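Beta-mannosidase (Trichoderma harzianum, PDB 4CVU) probably hydrolyses terminal beta-linked mannose from the non-reducing ends of beta-mannosides, as a glycosylated fungal member of glycoside hydrolase family 2. Local coordinates at residues Gly73-Asp76 / Phe77-Arg80; Leu389-Asp393 / Ala394-Arg398; Ala504-Pro507 / Tyr508-Gly511; Asn637-Asn640 / Ser641-Gln645. All coordinates share one frame; numbering follows the deposited sequence.

Interaction 1. Residues Gly73-Asp76 / Phe77-Arg80; sequences GLND and FDLR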
loop_
_atom_site.group_PDB
_atom_site.type_symbol
_atom_site.label_atom_id
_atom_site.label_comp_id
_atom_site.label_asym_id
_atom_site.label_seq_id
_atom_site.Cartn_x
_atom_site.Cartn_y
_atom_site.Cartn_z
ATOM N N GLY A 73 -0.479 7.757 -0.284
ATOM C CA GLY A 73 -1.135 7.831 -1.590
ATOM C C GLY A 73 -1.377 9.263 -2.056
ATOM O O GLY A 73 -0.427 10.067 -2.087
ATOM N N LEU A 74 -2.620 9.589 -2.434
ATOM C CA LEU A 74 -2.918 10.963 -2.865
ATOM C C LEU A 74 -3.822 11.631 -1.855
ATOM O O LEU A 74 -4.653 12.459 -2.222
ATOM C CB LEU A 74 -3.548 11.001 -4.272
ATOM C CG LEU A 74 -2.589 10.606 -5.396
ATOM C CD1 LEU A 74 -3.406 10.387 -6.662
ATOM C CD2 LEU A 74 -1.483 11.648 -5.625
ATOM N N ASN A 75 -3.631 11.287 -0.576
ATOM C CA ASN A 75 -4.419 11.845 0.541
ATOM C C ASN A 75 -4.303 13.326 0.752
ATOM O O ASN A 75 -5.160 13.895 1.410
ATOM C CB ASN A 75 -4.089 11.176 1.854
ATOM C CG ASN A 75 -4.802 9.809 2.030
ATOM O OD1 ASN A 75 -4.467 9.054 2.951
ATOM N ND2 ASN A 75 -5.712 9.473 1.164
ATOM N N ASP A 76 -3.249 13.948 0.221
ATOM C CA ASP A 76 -3.142 15.407 0.284
ATOM C C ASP A 76 -4.329 15.979 -0.453
ATOM O O ASP A 76 -4.780 17.046 -0.116
ATOM C CB ASP A 76 -1.831 15.938 -0.347
ATOM C CG ASP A 76 -1.500 17.341 0.069
ATOM O OD1 ASP A 76 -1.877 17.731 1.182
ATOM O OD2 ASP A 76 -0.830 18.093 -0.701
ATOM N N PHE A 77 -4.812 15.268 -1.479
ATOM C CA PHE A 77 -5.989 15.685 -2.233
ATOM C C PHE A 77 -7.253 15.127 -1.607
ATOM O O PHE A 77 -8.183 15.893 -1.269
ATOM C CB PHE A 77 -5.872 15.290 -3.709
ATOM C CG PHE A 77 -4.801 16.067 -4.429
ATOM C CD1 PHE A 77 -4.967 17.402 -4.690
ATOM C CD2 PHE A 77 -3.607 15.471 -4.773
ATOM C CE1 PHE A 77 -3.977 18.134 -5.323
ATOM C CE2 PHE A 77 -2.608 16.191 -5.403
ATOM C CZ PHE A 77 -2.793 17.526 -5.675
ATOM N N ASP A 78 -7.255 13.817 -1.413
ATOM C CA ASP A 78 -8.449 13.088 -1.053
ATOM C C ASP A 78 -8.990 13.443 0.324
ATOM O O ASP A 78 -10.172 13.220 0.591
ATOM C CB ASP A 78 -8.216 11.585 -1.091
ATOM C CG ASP A 78 -7.708 11.056 -2.454
ATOM O OD1 ASP A 78 -7.805 11.703 -3.497
ATOM O OD2 ASP A 78 -7.145 9.962 -2.440
ATOM N N LEU A 79 -8.135 13.978 1.211
ATOM C CA LEU A 79 -8.559 14.307 2.585
ATOM C C LEU A 79 -8.994 15.769 2.819
ATOM O O LEU A 79 -9.262 16.159 3.953
ATOM C CB LEU A 79 -7.455 13.942 3.580
ATOM C CG LEU A 79 -7.090 12.460 3.605
ATOM C CD1 LEU A 79 -6.060 12.255 4.677
ATOM C CD2 LEU A 79 -8.286 11.563 3.891
ATOM N N ARG A 80 -9.100 16.559 1.753
ATOM C CA ARG A 80 -9.385 17.972 1.905
ATOM C C ARG A 80 -10.780 18.270 2.490
ATOM O O ARG A 80 -10.987 19.322 3.093
ATOM C CB ARG A 80 -9.178 18.704 0.580
ATOM C CG ARG A 80 -7.722 18.907 0.261
ATOM C CD ARG A 80 -7.562 19.668 -1.042
ATOM N NE ARG A 80 -6.150 20.024 -1.279
ATOM C CZ ARG A 80 -5.686 20.379 -2.474
ATOM N NH1 ARG A 80 -6.531 20.469 -3.507
ATOM N NH2 ARG A 80 -4.386 20.677 -2.657
HETATM O O HOH W 1 -5.037 7.970 -1.800
HETATM O O HOH W 2 -4.018 19.617 0.617
#

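Interaction 2. Residues Leu389-Asp393 / Ala394-Arg398; sequences LIPPD and AFWPR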
loop_
_atom_site.group_PDB
_atom_site.type_symbol
_atom_site.label_atom_id
_atom_site.label_comp_id
_atom_site.label_asym_id
_atom_site.label_seq_id
_atom_site.Cartn_x
_atom_site.Cartn_y
_atom_site.Cartn_z
ATOM N N LEU A 389 16.199 22.132 10.551
ATOM C CA LEU A 389 15.191 21.223 11.101
ATOM C C LEU A 389 13.819 21.739 10.712
ATOM O O LEU A 389 13.443 22.871 11.051
ATOM C CB LEU A 389 15.318 21.197 12.610
ATOM C CG LEU A 389 14.240 20.370 13.325
ATOM C CD1 LEU A 389 14.448 18.911 12.998
ATOM C CD2 LEU A 389 14.318 20.636 14.816
ATOM N N ILE A 390 13.059 20.909 10.016
ATOM C CA ILE A 390 11.671 21.197 9.686
ATOM C C ILE A 390 10.786 20.292 10.566
ATOM O O ILE A 390 11.290 19.363 11.206
ATOM C CB ILE A 390 11.360 20.993 8.193
ATOM C CG1 ILE A 390 11.515 19.530 7.803
ATOM C CG2 ILE A 390 12.251 21.896 7.324
ATOM C CD1 ILE A 390 10.507 19.061 6.788
ATOM N N PRO A 391 9.494 20.585 10.652
ATOM C CA PRO A 391 8.663 19.713 11.515
ATOM C C PRO A 391 8.748 18.262 11.061
ATOM O O PRO A 391 8.566 17.982 9.884
ATOM C CB PRO A 391 7.257 20.260 11.322
ATOM C CG PRO A 391 7.470 21.668 10.864
ATOM C CD PRO A 391 8.709 21.680 10.050
ATOM N N PRO A 392 9.007 17.339 11.985
ATOM C CA PRO A 392 9.088 15.882 11.604
ATOM C C PRO A 392 7.749 15.240 11.174
ATOM O O PRO A 392 7.768 14.152 10.604
ATOM C CB PRO A 392 9.572 15.221 12.898
ATOM C CG PRO A 392 8.981 16.101 13.967
ATOM C CD PRO A 392 9.099 17.522 13.433
ATOM N N ASP A 393 6.609 15.906 11.400
ATOM C CA ASP A 393 5.319 15.308 11.134
ATOM C C ASP A 393 4.354 16.424 10.782
ATOM O O ASP A 393 4.542 17.576 11.182
ATOM C CB ASP A 393 4.886 14.501 12.349
ATOM C CG ASP A 393 3.901 13.360 12.026
ATOM O OD1 ASP A 393 2.668 13.625 11.859
ATOM O OD2 ASP A 393 4.332 12.167 11.968
ATOM N N ALA A 394 3.330 16.102 10.000
ATOM C CA ALA A 394 2.295 17.088 9.745
ATOM C C ALA A 394 1.357 17.235 10.963
ATOM O O ALA A 394 0.591 18.210 11.046
ATOM C CB ALA A 394 1.532 16.758 8.467
ATOM N N PHE A 395 1.404 16.271 11.880
ATOM C CA PHE A 395 0.584 16.275 13.075
ATOM C C PHE A 395 1.454 16.226 14.337
ATOM O O PHE A 395 1.900 15.177 14.793
ATOM C CB PHE A 395 -0.406 15.117 13.025
ATOM C CG PHE A 395 -1.081 14.989 11.698
ATOM C CD1 PHE A 395 -2.116 15.852 11.340
ATOM C CD2 PHE A 395 -0.679 14.063 10.802
ATOM C CE1 PHE A 395 -2.731 15.741 10.106
ATOM C CE2 PHE A 395 -1.264 13.964 9.565
ATOM C CZ PHE A 395 -2.296 14.808 9.206
ATOM N N TRP A 396 1.688 17.387 14.900
ATOM C CA TRP A 396 2.624 17.541 16.014
ATOM C C TRP A 396 2.277 16.647 17.207
ATOM O O TRP A 396 3.168 16.065 17.800
ATOM C CB TRP A 396 2.737 19.011 16.445
ATOM C CG TRP A 396 3.842 19.758 15.695
ATOM C CD1 TRP A 396 3.691 20.622 14.652
ATOM C CD2 TRP A 396 5.240 19.636 15.916
ATOM N NE1 TRP A 396 4.928 21.068 14.214
ATOM C CE2 TRP A 396 5.895 20.481 14.992
ATOM C CE3 TRP A 396 6.013 18.919 16.833
ATOM C CZ2 TRP A 396 7.252 20.619 14.961
ATOM C CZ3 TRP A 396 7.355 19.048 16.801
ATOM C CH2 TRP A 396 7.981 19.920 15.875
ATOM N N PRO A 397 0.983 16.478 17.506
ATOM C CA PRO A 397 0.703 15.597 18.631
ATOM C C PRO A 397 1.310 14.190 18.579
ATOM O O PRO A 397 1.577 13.616 19.632
ATOM C CB PRO A 397 -0.813 15.538 18.646
ATOM C CG PRO A 397 -1.231 16.863 18.114
ATOM C CD PRO A 397 -0.243 17.097 16.992
ATOM N N ARG A 398 1.532 13.614 17.396
ATOM C CA ARG A 398 2.037 12.236 17.377
ATOM C C ARG A 398 3.555 12.180 17.379
ATOM O O ARG A 398 4.148 11.100 17.338
ATOM C CB ARG A 398 1.430 11.429 16.198
ATOM C CG ARG A 398 1.786 11.904 14.801
ATOM C CD ARG A 398 1.112 10.956 13.795
ATOM N NE ARG A 398 1.329 11.375 12.423
ATOM C CZ ARG A 398 0.972 10.646 11.367
ATOM N NH1 ARG A 398 0.315 9.502 11.532
ATOM N NH2 ARG A 398 1.236 11.065 10.148
#

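Interaction 3. Residues Ala504-Pro507 / Tyr508-Gly511; sequences ATYP and YVLG. With NA (sodium ion), chain B; NA (sodium ion), chain C; MAN (alpha-D-mannopyranose), chain D; MAN (alpha-D-mannopyranose), chain E.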
loop_
_atom_site.group_PDB
_atom_site.type_symbol
_atom_site.label_atom_id
_atom_site.label_comp_id
_atom_site.label_asym_id
_atom_site.label_seq_id
_atom_site.Cartn_x
_atom_site.Cartn_y
_atom_site.Cartn_z
ATOM N N ALA A 504 5.399 51.563 -5.814
ATOM C CA ALA A 504 4.791 52.735 -5.168
ATOM C C ALA A 504 4.421 52.466 -3.709
ATOM O O ALA A 504 4.572 53.339 -2.867
ATOM C CB ALA A 504 3.568 53.198 -5.945
ATOM N N THR A 505 3.949 51.253 -3.420
ATOM C CA THR A 505 3.533 50.875 -2.075
ATOM C C THR A 505 4.688 50.268 -1.218
ATOM O O THR A 505 4.558 50.072 -0.024
ATOM C CB THR A 505 2.378 49.870 -2.167
ATOM O OG1 THR A 505 1.366 50.376 -3.068
ATOM C CG2 THR A 505 1.727 49.629 -0.811
ATOM N N TYR A 506 5.823 50.003 -1.839
ATOM C CA TYR A 506 6.940 49.355 -1.155
ATOM C C TYR A 506 7.431 50.068 0.125
ATOM O O TYR A 506 7.644 49.410 1.131
ATOM C CB TYR A 506 8.105 49.137 -2.122
ATOM C CG TYR A 506 9.301 48.528 -1.447
ATOM C CD1 TYR A 506 9.241 47.240 -0.951
ATOM C CD2 TYR A 506 10.467 49.266 -1.256
ATOM C CE1 TYR A 506 10.330 46.669 -0.318
ATOM C CE2 TYR A 506 11.552 48.720 -0.620
ATOM C CZ TYR A 506 11.479 47.414 -0.153
ATOM O OH TYR A 506 12.543 46.841 0.474
ATOM N N PRO A 507 7.598 51.407 0.105
ATOM C CA PRO A 507 8.043 52.033 1.364
ATOM C C PRO A 507 7.057 51.835 2.509
ATOM O O PRO A 507 7.466 51.712 3.669
ATOM C CB PRO A 507 8.182 53.515 1.007
ATOM C CG PRO A 507 8.365 53.525 -0.477
ATOM C CD PRO A 507 7.535 52.380 -0.997
ATOM N N TYR A 508 5.770 51.781 2.175
ATOM C CA TYR A 508 4.761 51.457 3.163
ATOM C C TYR A 508 4.995 50.054 3.719
ATOM O O TYR A 508 5.017 49.898 4.924
ATOM C CB TYR A 508 3.327 51.585 2.602
ATOM C CG TYR A 508 2.257 51.236 3.597
ATOM C CD1 TYR A 508 1.880 52.136 4.578
ATOM C CD2 TYR A 508 1.610 50.021 3.555
ATOM C CE1 TYR A 508 0.896 51.824 5.504
ATOM C CE2 TYR A 508 0.630 49.695 4.483
ATOM C CZ TYR A 508 0.285 50.605 5.452
ATOM O OH TYR A 508 -0.680 50.298 6.361
ATOM N N VAL A 509 5.150 49.040 2.851
ATOM C CA VAL A 509 5.319 47.658 3.359
ATOM C C VAL A 509 6.673 47.463 4.033
ATOM O O VAL A 509 6.756 46.688 4.950
ATOM C CB VAL A 509 5.041 46.526 2.324
ATOM C CG1 VAL A 509 3.643 46.685 1.730
ATOM C CG2 VAL A 509 6.100 46.463 1.234
ATOM N N LEU A 510 7.710 48.195 3.610
ATOM C CA LEU A 510 8.976 48.181 4.349
ATOM C C LEU A 510 8.776 48.707 5.788
ATOM O O LEU A 510 9.316 48.140 6.744
ATOM C CB LEU A 510 10.052 48.984 3.611
ATOM C CG LEU A 510 11.468 48.887 4.161
ATOM C CD1 LEU A 510 11.989 47.457 4.157
ATOM C CD2 LEU A 510 12.393 49.757 3.342
ATOM N N GLY A 511 7.972 49.763 5.950
ATOM C CA GLY A 511 7.698 50.335 7.283
ATOM C C GLY A 511 6.960 49.384 8.203
ATOM O O GLY A 511 7.216 49.354 9.392
HETATM NA NA NA B . 0.370 50.195 -4.821
HETATM NA NA NA C . 3.577 55.312 -1.724
HETATM C C1 MAN D . 3.868 54.146 10.239
HETATM C C2 MAN D . 3.145 53.515 11.430
HETATM C C3 MAN D . 3.408 52.033 11.497
HETATM C C4 MAN D . 3.131 51.372 10.149
HETATM C C5 MAN D . 3.989 52.049 9.098
HETATM C C6 MAN D . 3.788 51.382 7.741
HETATM O O2 MAN D . 1.755 53.730 11.322
HETATM O O3 MAN D . 2.601 51.415 12.473
HETATM O O4 MAN D . 3.409 49.975 10.245
HETATM O O5 MAN D . 3.651 53.432 9.035
HETATM O O6 MAN D . 4.722 51.874 6.794
HETATM C C1 MAN E . 6.756 54.241 8.655
HETATM C C2 MAN E . 6.078 55.021 9.784
HETATM C C3 MAN E . 7.174 55.493 10.726
HETATM C C4 MAN E . 8.012 54.294 11.210
HETATM C C5 MAN E . 8.543 53.466 10.046
HETATM C C6 MAN E . 9.266 52.206 10.530
HETATM O O2 MAN E . 5.248 54.188 10.592
HETATM O O3 MAN E . 6.571 56.068 11.849
HETATM O O4 MAN E . 9.085 54.738 11.988
HETATM O O5 MAN E . 7.458 53.114 9.198
HETATM O O6 MAN E . 8.394 51.275 11.124
HETATM O O HOH W 3 4.197 53.790 0.175
#

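Interaction 4. Residues Asn637-Asn640 / Ser641-Gln645; sequences NIHN and STLGQ. With NAG (2-acetamido-2-deoxy-beta-D-glucopyranose), chain L.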
loop_
_atom_site.group_PDB
_atom_site.type_symbol
_atom_site.label_atom_id
_atom_site.label_comp_id
_atom_site.label_asym_id
_atom_site.label_seq_id
_atom_site.Cartn_x
_atom_site.Cartn_y
_atom_site.Cartn_z
ATOM N N ASN A 637 -1.197 19.874 -9.930
ATOM C CA ASN A 637 -0.271 20.503 -10.839
ATOM C C ASN A 637 0.890 19.548 -11.222
ATOM O O ASN A 637 1.997 19.590 -10.644
ATOM C CB ASN A 637 0.192 21.800 -10.210
ATOM C CG ASN A 637 0.797 22.751 -11.209
ATOM O OD1 ASN A 637 1.344 22.333 -12.226
ATOM N ND2 ASN A 637 0.681 24.048 -10.931
ATOM N N ILE A 638 0.621 18.702 -12.213
ATOM C CA ILE A 638 1.605 17.725 -12.727
ATOM C C ILE A 638 2.768 18.447 -13.374
ATOM O O ILE A 638 3.905 18.038 -13.249
ATOM C CB ILE A 638 0.954 16.726 -13.742
ATOM C CG1 ILE A 638 0.331 15.559 -13.004
ATOM C CG2 ILE A 638 1.984 16.093 -14.682
ATOM C CD1 ILE A 638 -1.085 15.810 -12.648
ATOM N N HIS A 639 2.488 19.536 -14.059
ATOM C CA HIS A 639 3.532 20.270 -14.751
ATOM C C HIS A 639 4.629 20.781 -13.780
ATOM O O HIS A 639 5.812 20.588 -14.007
ATOM C CB HIS A 639 2.930 21.447 -15.513
ATOM C CG HIS A 639 3.951 22.337 -16.157
ATOM N ND1 HIS A 639 4.441 22.117 -17.433
ATOM C CD2 HIS A 639 4.589 23.445 -15.688
ATOM C CE1 HIS A 639 5.328 23.058 -17.726
ATOM N NE2 HIS A 639 5.440 23.871 -16.681
ATOM N N ASN A 640 4.209 21.451 -12.723
ATOM C CA ASN A 640 5.145 22.016 -11.758
ATOM C C ASN A 640 5.927 20.958 -11.003
ATOM O O ASN A 640 7.130 21.127 -10.753
ATOM C CB ASN A 640 4.397 22.904 -10.752
ATOM C CG ASN A 640 3.969 24.230 -11.359
ATOM O OD1 ASN A 640 4.035 24.415 -12.564
ATOM N ND2 ASN A 640 3.548 25.163 -10.500
ATOM N N SER A 641 5.251 19.879 -10.614
ATOM C CA SER A 641 5.917 18.778 -9.967
ATOM C C SER A 641 6.958 18.126 -10.871
ATOM O O SER A 641 8.058 17.744 -10.412
ATOM C CB SER A 641 4.876 17.761 -9.515
ATOM O OG SER A 641 4.111 18.357 -8.476
ATOM N N THR A 642 6.611 17.994 -12.155
ATOM C CA THR A 642 7.473 17.375 -13.142
ATOM C C THR A 642 8.812 18.136 -13.284
ATOM O O THR A 642 9.842 17.552 -13.625
ATOM C CB THR A 642 6.741 17.227 -14.504
ATOM O OG1 THR A 642 5.741 16.208 -14.365
ATOM C CG2 THR A 642 7.683 16.818 -15.637
ATOM N N LEU A 643 8.796 19.430 -13.013
ATOM C CA LEU A 643 10.019 20.232 -13.139
ATOM C C LEU A 643 11.061 19.671 -12.162
ATOM O O LEU A 643 12.250 19.668 -12.455
ATOM C CB LEU A 643 9.755 21.693 -12.832
ATOM C CG LEU A 643 8.863 22.383 -13.868
ATOM C CD1 LEU A 643 8.263 23.645 -13.292
ATOM C CD2 LEU A 643 9.688 22.691 -15.130
ATOM N N GLY A 644 10.594 19.179 -11.011
ATOM C CA GLY A 644 11.534 18.649 -10.021
ATOM C C GLY A 644 12.032 17.303 -10.439
ATOM O O GLY A 644 13.242 17.015 -10.274
ATOM N N GLN A 645 11.091 16.427 -10.839
ATOM C CA GLN A 645 11.410 15.155 -11.477
ATOM C C GLN A 645 12.517 15.294 -12.533
ATOM O O GLN A 645 13.458 14.471 -12.597
ATOM C CB GLN A 645 10.179 14.539 -12.123
ATOM C CG GLN A 645 9.063 14.214 -11.157
ATOM C CD GLN A 645 9.501 13.237 -10.101
ATOM O OE1 GLN A 645 9.746 13.598 -8.949
ATOM N NE2 GLN A 645 9.632 11.999 -10.495
HETATM C C1 NAG L . 3.089 26.480 -10.882
HETATM C C2 NAG L . 4.055 27.263 -11.726
HETATM C C3 NAG L . 3.502 28.661 -11.954
HETATM C C4 NAG L . 2.099 28.528 -12.551
HETATM C C5 NAG L . 1.227 27.627 -11.671
HETATM C C6 NAG L . -0.177 27.416 -12.223
HETATM C C7 NAG L . 6.516 27.168 -11.671
HETATM C C8 NAG L . 7.763 27.197 -10.816
HETATM N N2 NAG L . 5.340 27.278 -11.050
HETATM O O3 NAG L . 4.409 29.365 -12.803
HETATM O O4 NAG L . 1.459 29.790 -12.689
HETATM O O5 NAG L . 1.849 26.363 -11.563
HETATM O O6 NAG L . -0.070 26.879 -13.518
HETATM O O7 NAG L . 6.643 27.029 -12.881
#

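Interaction 1. Residues Gly73-Asp76 / Phe77-Arg80
The isobutyl group of Leu79 comes back over the start of its own turn: its CD1 lies 3.6 Å from Asn75 CB, the two side chains meeting at a slant. Leu74, CG anti to its carbonyl carbon (chi1 -69°), packs against Thr621 and Leu624 of helix 620-625. The carbonyl of Leu74 takes two amides. Asp78 N arrives in the carbonyl plane on a lone pair, nearly straight at 166°, while Phe77 N sits above that plane, 2.9 Å from Leu74 O. This is the N-cap end of the one-turn helix 75-78 in the galactose-binding-like domain, and Leu79, the first residue to leave helical shape, still donates its N to Asn75 O. The Asp78 carboxylate comes back beside the Leu74 carbonyl without bonding to it, and water 1 bridges its OD2 to Leu74 N. On the other flank Arg80, extended from CG to NE, lays one face of its guanidinium against Phe77 CD1, which stands 3.5 Å above that plane. At the guanidinium edge Arg80 NE donates to water 2 at 2.9 Å; its NH1 and NH2 go to Leu634 O and Glu184.

Interaction 2. Residues Leu389-Asp393 / Ala394-Arg398
Asp393 OD1 takes two strong bonds from the residues that follow it. Arg398 NE reaches it at 2.7 Å and 172°, a salt bridge that lies in the guanidinium plane and meets the oxygen on its syn side. The backbone N of Phe395 uses the anti lone pair, 2.9 Å from Asp393 OD1, which makes this an Asx turn. Carboxylate and guanidinium stand almost at right angles, 87° apart, so the arginine gives an edge to one oxygen instead of pairing side by side with both; NH2 adds only a weak bond to OD1. Arg398 gets there with CG wedged between backbone N and carbonyl carbon (chi1 64°) and the chain extended beyond it. Across the turn, the indole of Trp396 meets two prolines, CZ2 at 3.7 Å from Pro391 CB and CH2 at 3.6 Å from Pro392 CD. All of this sits in the loop after strand 380-389, at the C-terminal end of a strand of the (beta/alpha)8 barrel usual for family 2 catalytic domains. A short 3-10 segment, 396-398, closes it, with Arg398 N bonded to Phe395 O. Further out, Arg403 and Tyr722 hold Asp393 OD2, and Glu69 pairs with Arg398 NH1. With a leucine in place of Arg398, OD1 would probably keep just the Phe395 amide and Glu69 would lose this partner. Glu194 accepts from Trp396 NE1, and the Phe395 ring meets His58 and Phe206.

Interaction 3. Residues Ala504-Pro507 / Tyr508-Gly511
The first turn of helix 506-528 packs a tyrosine ring on the turn that follows, with two sodium ions bound at residues 504-505 and an attached glycan at Tyr508 and Gly511. Tyr506 has CG anti to its backbone N (chi1 177°), which lays the ring beside Leu510: CB of Leu510 lies over one ring face, and CD1 is 3.8 Å from Tyr506 OH. Val509 comes in nearly perpendicular, its CG2 3.9 Å from Tyr506 CD1. Leu495 of helix 490-501 touches both Tyr506 and Leu510. Leu510 N bonds to Tyr506 O at 2.8 Å, nearly in line with the carbonyl, while Val509 N reaches Thr505 O and Gly511 N reaches Pro507 O. Thr505 OG1 binds one sodium at 2.0 Å together with Asp502, and Ala504 O holds the second at 2.5 Å along with water 3. Two mannoses, joined C1 to O2, lie against the backbone of Tyr508 and Gly511, where O6 of one donates to Tyr508 O at 2.7 Å and O6 of the other to Gly511 O at 2.8 Å. Gly511 CA lies 3.4 Å from O6 of the first mannose. The i to i+4 bonding, with a proline near the start where its missing N-H costs no helical bond, is that of an alpha-helix N-terminal turn, here bedding a glycan branch.

Interaction 4. Residues Asn637-Asn640 / Ser641-Gln645
The backbone turns into helix 638-655 with Ser641 N bonded to Asn637 O at 3.3 Å and Thr642 N to Ile638 O at 2.9 Å. Asn637 is the N-cap, and three residues on comes the N-glycosylation sequon Asn640-Ser641-Thr642, so cap and sugar share one turn. The cap bond runs from Asn640 N to Asn637 OD1, 3.0 Å long and nearly straight (165°), although the donor lies well above the plane of the amide carbonyl. With CG anti to the backbone N (chi1 -162°), the Asn637 side chain folds over the first turn and sends its other end to the glycan: ND2 donates to the ring oxygen O5 of the N-acetylglucosamine at 2.7 Å, and also to Ala631 O. Asn640 ND2 carries that sugar through a 1.4 Å covalent bond to C1, and its remaining hydrogen goes to Pro630 O. Were Asn637 a valine, Asn640 N would probably be left without its cap and the sugar ring would lose a bond that helps fix its rotation. Ser641 OG turns inward to Asn626 O, where helix 620-625 also packs through Ile623. On the sugar side, Leu643 brings CD1 to 3.8 Å from the acetamide oxygen O7. Ile638 O accepts twice, since the hydroxyl of Thr642 doubles the helical bond of its own amide: OG1 donates at 2.8 Å from the face of the carbonyl opposite to that used by Thr642 N.

All four contacts are local and follow one another along the chain; none nests in or crosses another. Interaction 1 closes a single helical turn in the N-terminal domain, interaction 2 a loop leaving strand 380-389, and interactions 3 and 4 the starts of helices 506-528 and 638-655. Helix 620-625 touches both 73-76 and 637-640, with Leu624 meeting Leu74 and Ile638, and the nearest atoms of interactions 1 and 4 are about 5 Å apart. The nearest atoms of interactions 1 and 2 are about 6 Å apart, and interaction 2 joins the barrel to the N-terminal domain through Glu69 and helix 57-63. Interaction 3 stands apart, its centre about 34 to 39 Å from the centres of the others.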